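Dual function macrocyclase-peptidase POPB (Galerina marginata, PDB 5N4B) cleaves peptide bonds after prolyl residues, trimming the precursor peptide and then macrocyclising the released intermediate in amanitin toxin biosynthesis. Local coordinates at residues A556-L561 and G594-A599; G586-A591 and V650-L655. The protein carries 1 engineered substitution. One frame throughout, in Å; residues are numbered along the deposited sequence.

Interaction 1 (A556-L561 and G594-A599); sequences AAAQFL and GTFGAA
Ala558 on helix 548-563 meets Thr595 and Phe596 of the loop that runs into strand 598-602. Its CB points at the loop and comes to 3.6 Å from Phe596 CE1, approaching the ring obliquely, while Thr595 CG2 lies farther off at 4.2 Å from the same CB. From its CB, Thr595 forks. A chi1 of -64° swings CG2 opposite the backbone N, beside Ala558 CB and 4.4 Å from Gln559 CG; the same methyl also sits over the centre of the Phe596 ring, 3.7 Å above its plane. OG1 takes the other branch: it bonds back to the carbonyl of Pro592, and a water donates to it at 2.7 Å (HOH 2 O to Thr595 OG1). That water in turn accepts from Gln559 NE2, at the exposed edge of the contact. A second water joins the backbones, donating to Thr595 O and, weakly, to Ala558 O. Methyl and ring thus touch directly on the buried side, whereas the polar groups meet through water. In the fold, the helix packs against the sheet of the hydrolase domain: Ala558 also reaches Gln494 of strand 492-495 and Val572 of strand 572-577, Phe596 rests on Ile574, and Ala599 continues into backbone pairing with strand 653-659.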
ATOM      1  N   ALA A 556       8.777 -20.987   8.686  1.00 12.11           N
ATOM      2  CA  ALA A 556      10.070 -21.545   8.294  1.00 12.10           C
ATOM      3  C   ALA A 556      11.173 -20.486   8.240  1.00 12.25           C
ATOM      4  O   ALA A 556      12.353 -20.767   8.542  1.00 14.29           O
ATOM      5  CB  ALA A 556       9.947 -22.306   6.980  1.00 13.11           C
ATOM      6  N   ALA A 557      10.840 -19.258   7.841  1.00 10.52           N
ATOM      7  CA  ALA A 557      11.845 -18.207   7.816  1.00 10.60           C
ATOM      8  C   ALA A 557      12.386 -17.950   9.220  1.00 10.02           C
ATOM      9  O   ALA A 557      13.595 -17.812   9.417  1.00 11.93           O
ATOM     10  CB  ALA A 557      11.234 -16.940   7.223  1.00 12.08           C
ATOM     11  N   ALA A 558      11.501 -17.886  10.204  1.00 11.79           N
ATOM     12  CA  ALA A 558      11.923 -17.614  11.579  1.00 11.53           C
ATOM     13  C   ALA A 558      12.744 -18.766  12.126  1.00 14.57           C
ATOM     14  O   ALA A 558      13.738 -18.540  12.825  1.00 14.57           O
ATOM     15  CB  ALA A 558      10.688 -17.355  12.449  1.00 13.20           C
ATOM     16  N   GLN A 559      12.366 -19.993  11.778  1.00 12.72           N
ATOM     17  CA  GLN A 559      13.123 -21.153  12.217  1.00 14.09           C
ATOM     18  C   GLN A 559      14.515 -21.143  11.595  1.00 13.51           C
ATOM     19  O   GLN A 559      15.501 -21.458  12.262  1.00 16.65           O
ATOM     20  CB  GLN A 559      12.345 -22.432  11.850  1.00 15.09           C
ATOM     21  CG  GLN A 559      11.047 -22.542  12.639  1.00 15.52           C
ATOM     22  CD  GLN A 559      10.168 -23.676  12.204  1.00 18.22           C
ATOM     23  OE1 GLN A 559       9.997 -23.957  11.013  1.00 20.39           O
ATOM     24  NE2 GLN A 559       9.559 -24.321  13.178  1.00 22.10           N
ATOM     25  N   PHE A 560      14.606 -20.757  10.320  1.00 12.46           N
ATOM     26  CA  PHE A 560      15.876 -20.681   9.607  1.00 12.72           C
ATOM     27  C   PHE A 560      16.804 -19.635  10.201  1.00 13.36           C
ATOM     28  O   PHE A 560      18.010 -19.859  10.326  1.00 14.97           O
ATOM     29  CB  PHE A 560      15.573 -20.357   8.135  1.00 13.18           C
ATOM     30  CG  PHE A 560      16.775 -20.000   7.291  1.00 14.52           C
ATOM     31  CD1 PHE A 560      17.508 -20.969   6.673  1.00 16.99           C
ATOM     32  CD2 PHE A 560      17.154 -18.701   7.122  1.00 16.41           C
ATOM     33  CE1 PHE A 560      18.602 -20.623   5.874  1.00 16.73           C
ATOM     34  CE2 PHE A 560      18.260 -18.378   6.341  1.00 21.56           C
ATOM     35  CZ  PHE A 560      18.952 -19.352   5.727  1.00 18.80           C
ATOM     36  N   LEU A 561      16.258 -18.478  10.593  1.00 13.54           N
ATOM     37  CA  LEU A 561      17.102 -17.430  11.181  1.00 12.88           C
ATOM     38  C   LEU A 561      17.820 -17.954  12.405  1.00 13.77           C
ATOM     39  O   LEU A 561      18.984 -17.643  12.619  1.00 15.60           O
ATOM     40  CB  LEU A 561      16.259 -16.212  11.547  1.00 13.37           C
ATOM     41  CG  LEU A 561      15.692 -15.406  10.390  1.00 12.23           C
ATOM     42  CD1 LEU A 561      14.774 -14.338  10.915  1.00 13.17           C
ATOM     43  CD2 LEU A 561      16.773 -14.797   9.565  1.00 13.86           C
ATOM     44  N   GLY A 594       7.559 -20.998  21.418  1.00 18.29           N
ATOM     45  CA  GLY A 594       8.892 -20.433  21.466  1.00 17.86           C
ATOM     46  C   GLY A 594       9.496 -20.087  20.124  1.00 19.38           C
ATOM     47  O   GLY A 594      10.648 -19.652  20.067  1.00 19.72           O
ATOM     48  N   THR A 595       8.762 -20.244  19.032  1.00 15.49           N
ATOM     49  CA  THR A 595       9.294 -19.843  17.731  1.00 16.01           C
ATOM     50  C   THR A 595       9.516 -18.340  17.677  1.00 15.42           C
ATOM     51  O   THR A 595      10.476 -17.875  17.047  1.00 17.08           O
ATOM     52  CB  THR A 595       8.317 -20.238  16.619  1.00 13.63           C
ATOM     53  OG1 THR A 595       8.177 -21.649  16.547  1.00 15.64           O
ATOM     54  CG2 THR A 595       8.773 -19.789  15.232  1.00 15.67           C
ATOM     55  N   PHE A 596       8.631 -17.570  18.297  1.00 13.86           N
ATOM     56  CA  PHE A 596       8.713 -16.122  18.268  1.00 12.80           C
ATOM     57  C   PHE A 596       8.874 -15.592  19.673  1.00 11.91           C
ATOM     58  O   PHE A 596       8.331 -16.157  20.617  1.00 14.79           O
ATOM     59  CB  PHE A 596       7.423 -15.565  17.690  1.00 12.73           C
ATOM     60  CG  PHE A 596       7.092 -16.099  16.334  1.00 10.51           C
ATOM     61  CD1 PHE A 596       7.894 -15.780  15.261  1.00 11.13           C
ATOM     62  CD2 PHE A 596       6.011 -16.912  16.113  1.00 12.22           C
ATOM     63  CE1 PHE A 596       7.633 -16.272  13.996  1.00 11.10           C
ATOM     64  CE2 PHE A 596       5.718 -17.408  14.831  1.00 12.81           C
ATOM     65  CZ  PHE A 596       6.538 -17.072  13.781  1.00 12.92           C
ATOM     66  N   GLY A 597       9.603 -14.487  19.787  1.00 12.32           N
ATOM     67  CA  GLY A 597       9.795 -13.802  21.055  1.00 13.65           C
ATOM     68  C   GLY A 597       8.873 -12.622  21.256  1.00 12.45           C
ATOM     69  O   GLY A 597       8.727 -12.157  22.385  1.00 13.59           O
ATOM     70  N   ALA A 598       8.252 -12.120  20.186  1.00 10.96           N
ATOM     71  CA  ALA A 598       7.324 -11.009  20.292  1.00 10.89           C
ATOM     72  C   ALA A 598       6.527 -10.943  19.005  1.00  9.69           C
ATOM     73  O   ALA A 598       6.990 -11.377  17.949  1.00 10.47           O
ATOM     74  CB  ALA A 598       7.999  -9.664  20.507  1.00 10.53           C
ATOM     75  N   ALA A 599       5.343 -10.344  19.099  1.00  8.96           N
ATOM     76  CA  ALA A 599       4.462 -10.253  17.950  1.00 10.17           C
ATOM     77  C   ALA A 599       3.691  -8.948  17.971  1.00 10.16           C
ATOM     78  O   ALA A 599       3.106  -8.586  18.996  1.00 10.89           O
ATOM     79  CB  ALA A 599       3.485 -11.437  17.932  1.00  9.92           C
TER
HETATM   80  O   HOH W   1      12.421 -19.297  15.414  1.00 14.90           O
HETATM   81  O   HOH W   2      10.111 -23.414  15.983  1.00 17.18           O

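Interaction 2 (G586-A591 and V650-L655); sequences GSIVRA and VMPATL
Ile588, near the C-terminal end of helix 579-590, aims its side chain at Met651, Pro652 and Thr654: CG1 and CD1 face Met651, CD1 also reaches Thr654, and CG2 meets Pro652. With chi1 at 68°, CG1 is flanked by both backbone N and C, which sends the longer branch toward Met651 and Thr654 while CG2 turns to the proline. The Ile588 and Met651 side chains run roughly perpendicular, with CG1 of Ile588 4.0 Å from the sulfur SD of Met651. The methionine is bent at both chi2 and chi3, and these two bends bring its methyl CE to 3.6 Å from the carbonyl oxygen of Ile588, a packing contact on the helix backbone. Against Pro652 the crossing is oblique: CG2 of Ile588 lies 3.8 Å from CG at the pucker of the proline ring. Thr654 is met at a slant as well, by the far end of the isoleucine, whose CD1 comes to 3.7 Å from Thr654 OG1. That hydroxyl gives its proton to Pro652 O, within its own segment, over 2.8 Å, the donor lying 41° out of the carbonyl plane; Ile588 CD1 meets the oxygen by packing alone. Nearby, Lys649 NZ binds the carbonyls of Val589 and Ala591 at the helix end, while Asn684 and His686 hold the backbone N and O of Met651. The nucleophile position, Ala578 in this engineered form, stands between strand 572-577 and helix 579-590, the strand-turn-helix nucleophile elbow of the alpha/beta-hydrolase fold; the contact packs the far end of that helix, remote from the charge-relay residues, on the segment entering strand 653-659.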
ATOM      1  N   GLY A 586      -2.083 -15.518  12.858  1.00 10.59           N
ATOM      2  CA  GLY A 586      -2.073 -16.939  12.558  1.00 11.81           C
ATOM      3  C   GLY A 586      -0.745 -17.618  12.832  1.00 11.69           C
ATOM      4  O   GLY A 586      -0.708 -18.789  13.238  1.00 13.38           O
ATOM      5  N   SER A 587       0.360 -16.908  12.624  1.00 10.71           N
ATOM      6  CA  SER A 587       1.657 -17.502  12.869  1.00 11.05           C
ATOM      7  C   SER A 587       1.846 -17.811  14.339  1.00 11.94           C
ATOM      8  O   SER A 587       2.436 -18.835  14.668  1.00 12.03           O
ATOM      9  CB  SER A 587       2.769 -16.601  12.361  1.00  9.94           C
ATOM     10  OG  SER A 587       2.818 -16.575  10.915  1.00 11.05           O
ATOM     11  N   ILE A 588       1.402 -16.933  15.241  1.00 10.56           N
ATOM     12  CA  ILE A 588       1.631 -17.209  16.665  1.00 12.10           C
ATOM     13  C   ILE A 588       0.751 -18.351  17.137  1.00 10.71           C
ATOM     14  O   ILE A 588       1.162 -19.111  18.012  1.00 13.73           O
ATOM     15  CB  ILE A 588       1.538 -15.981  17.595  1.00 11.89           C
ATOM     16  CG1 ILE A 588       0.142 -15.421  17.706  1.00 12.93           C
ATOM     17  CG2 ILE A 588       2.535 -14.895  17.183  1.00 11.82           C
ATOM     18  CD1 ILE A 588       0.063 -14.256  18.694  1.00 13.33           C
ATOM     19  N   VAL A 589      -0.435 -18.518  16.547  1.00 12.03           N
ATOM     20  CA  VAL A 589      -1.293 -19.657  16.863  1.00 14.65           C
ATOM     21  C   VAL A 589      -0.655 -20.953  16.378  1.00 13.19           C
ATOM     22  O   VAL A 589      -0.684 -21.988  17.075  1.00 15.97           O
ATOM     23  CB  VAL A 589      -2.684 -19.432  16.250  1.00 15.24           C
ATOM     24  CG1 VAL A 589      -3.501 -20.717  16.290  1.00 18.18           C
ATOM     25  CG2 VAL A 589      -3.410 -18.215  16.934  1.00 16.70           C
ATOM     26  N   ARG A 590      -0.073 -20.930  15.181  1.00 14.37           N
ATOM     27  CA  ARG A 590       0.316 -22.169  14.500  1.00 13.69           C
ATOM     28  C   ARG A 590       1.731 -22.631  14.820  1.00 16.20           C
ATOM     29  O   ARG A 590       1.998 -23.853  14.838  1.00 18.77           O
ATOM     30  CB  ARG A 590       0.176 -22.005  12.982  1.00 14.57           C
ATOM     31  CG  ARG A 590      -1.275 -21.852  12.544  1.00 16.13           C
ATOM     32  CD  ARG A 590      -1.474 -21.633  11.043  1.00 14.83           C
ATOM     33  NE  ARG A 590      -1.174 -22.843  10.292  1.00 18.40           N
ATOM     34  CZ  ARG A 590      -2.009 -23.867  10.112  1.00 23.61           C
ATOM     35  NH1 ARG A 590      -3.249 -23.827  10.579  1.00 23.16           N
ATOM     36  NH2 ARG A 590      -1.614 -24.944   9.446  1.00 26.72           N
ATOM     37  N   ALA A 591       2.659 -21.737  15.042  1.00 12.61           N
ATOM     38  CA  ALA A 591       4.050 -22.139  15.150  1.00 13.54           C
ATOM     39  C   ALA A 591       4.300 -22.848  16.471  1.00 14.80           C
ATOM     40  O   ALA A 591       3.607 -22.605  17.453  1.00 13.99           O
ATOM     41  CB  ALA A 591       4.937 -20.906  15.112  1.00 14.77           C
ATOM     42  N   VAL A 650       2.143 -21.518  25.328  1.00 16.00           N
ATOM     43  CA  VAL A 650       2.597 -20.196  25.744  1.00 14.24           C
ATOM     44  C   VAL A 650       2.680 -19.306  24.507  1.00 14.85           C
ATOM     45  O   VAL A 650       3.280 -19.692  23.491  1.00 16.25           O
ATOM     46  CB  VAL A 650       3.936 -20.292  26.480  1.00 15.86           C
ATOM     47  CG1 VAL A 650       4.513 -18.915  26.731  1.00 20.32           C
ATOM     48  CG2 VAL A 650       3.784 -21.028  27.826  1.00 19.46           C
ATOM     49  N   MET A 651       2.060 -18.120  24.579  1.00 13.81           N
ATOM     50  CA  MET A 651       2.105 -17.125  23.518  1.00 14.44           C
ATOM     51  C   MET A 651       3.246 -16.145  23.759  1.00 14.44           C
ATOM     52  O   MET A 651       3.508 -15.767  24.899  1.00 13.46           O
ATOM     53  CB  MET A 651       0.792 -16.345  23.437  1.00 15.03           C
ATOM     54  CG  MET A 651      -0.383 -17.116  22.910  1.00 16.86           C
ATOM     55  SD  MET A 651      -0.208 -17.525  21.129  1.00 20.98           S
ATOM     56  CE  MET A 651       0.094 -19.223  21.458  1.00 24.58           C
ATOM     57  N   PRO A 652       3.917 -15.683  22.702  1.00 12.10           N
ATOM     58  CA  PRO A 652       4.880 -14.600  22.875  1.00 12.20           C
ATOM     59  C   PRO A 652       4.189 -13.338  23.341  1.00 11.50           C
ATOM     60  O   PRO A 652       3.006 -13.128  23.099  1.00 12.61           O
ATOM     61  CB  PRO A 652       5.440 -14.390  21.452  1.00 12.62           C
ATOM     62  CG  PRO A 652       4.326 -14.798  20.573  1.00 14.52           C
ATOM     63  CD  PRO A 652       3.660 -15.973  21.294  1.00 13.05           C
ATOM     64  N   ALA A 653       4.992 -12.453  23.935  1.00 10.83           N
ATOM     65  CA  ALA A 653       4.528 -11.088  24.195  1.00  9.68           C
ATOM     66  C   ALA A 653       3.947 -10.508  22.918  1.00 11.13           C
ATOM     67  O   ALA A 653       4.607 -10.523  21.882  1.00 11.19           O
ATOM     68  CB  ALA A 653       5.687 -10.203  24.653  1.00 11.56           C
ATOM     69  N   THR A 654       2.724  -9.969  23.002  1.00 11.29           N
ATOM     70  CA  THR A 654       1.974  -9.541  21.849  1.00  9.58           C
ATOM     71  C   THR A 654       1.394  -8.168  22.139  1.00 10.45           C
ATOM     72  O   THR A 654       0.759  -7.955  23.184  1.00 11.35           O
ATOM     73  CB  THR A 654       0.857 -10.542  21.535  1.00 12.18           C
ATOM     74  OG1 THR A 654       1.420 -11.809  21.153  1.00 12.69           O
ATOM     75  CG2 THR A 654       0.018 -10.080  20.373  1.00 13.78           C
ATOM     76  N   LEU A 655       1.600  -7.240  21.203  1.00  9.27           N
ATOM     77  CA  LEU A 655       1.049  -5.889  21.250  1.00  9.45           C
ATOM     78  C   LEU A 655       0.302  -5.700  19.947  1.00  9.85           C
ATOM     79  O   LEU A 655       0.904  -5.576  18.874  1.00  9.62           O
ATOM     80  CB  LEU A 655       2.103  -4.825  21.401  1.00 10.65           C
ATOM     81  CG  LEU A 655       1.552  -3.388  21.378  1.00 10.81           C
ATOM     82  CD1 LEU A 655       0.663  -3.132  22.589  1.00 15.25           C
ATOM     83  CD2 LEU A 655       2.660  -2.380  21.372  1.00 14.72           C
TER

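Overall arrangement
Both contacts pack a helix against a segment leading into a strand of the same eight-stranded sheet, helix 548-563 in interaction 1 and helix 579-590 in interaction 2. Strands 598-602 and 653-659 are neighbours there, and probable backbone hydrogen bonds join Ala599 N to Ala653 O (2.9 Å) and Leu655 N to Ala599 O (3.0 Å). Phe596 also links the two: its carbonyl oxygen packs on Pro652 CB and its ring carbon CE2 on Ser587 O. Interaction 2 is the more buried, its cross-contacts dominated by aliphatic and sulfur packing; interaction 1 reaches the surface and combines a small apolar patch with water bridges. Their centres lie about 10 Å apart.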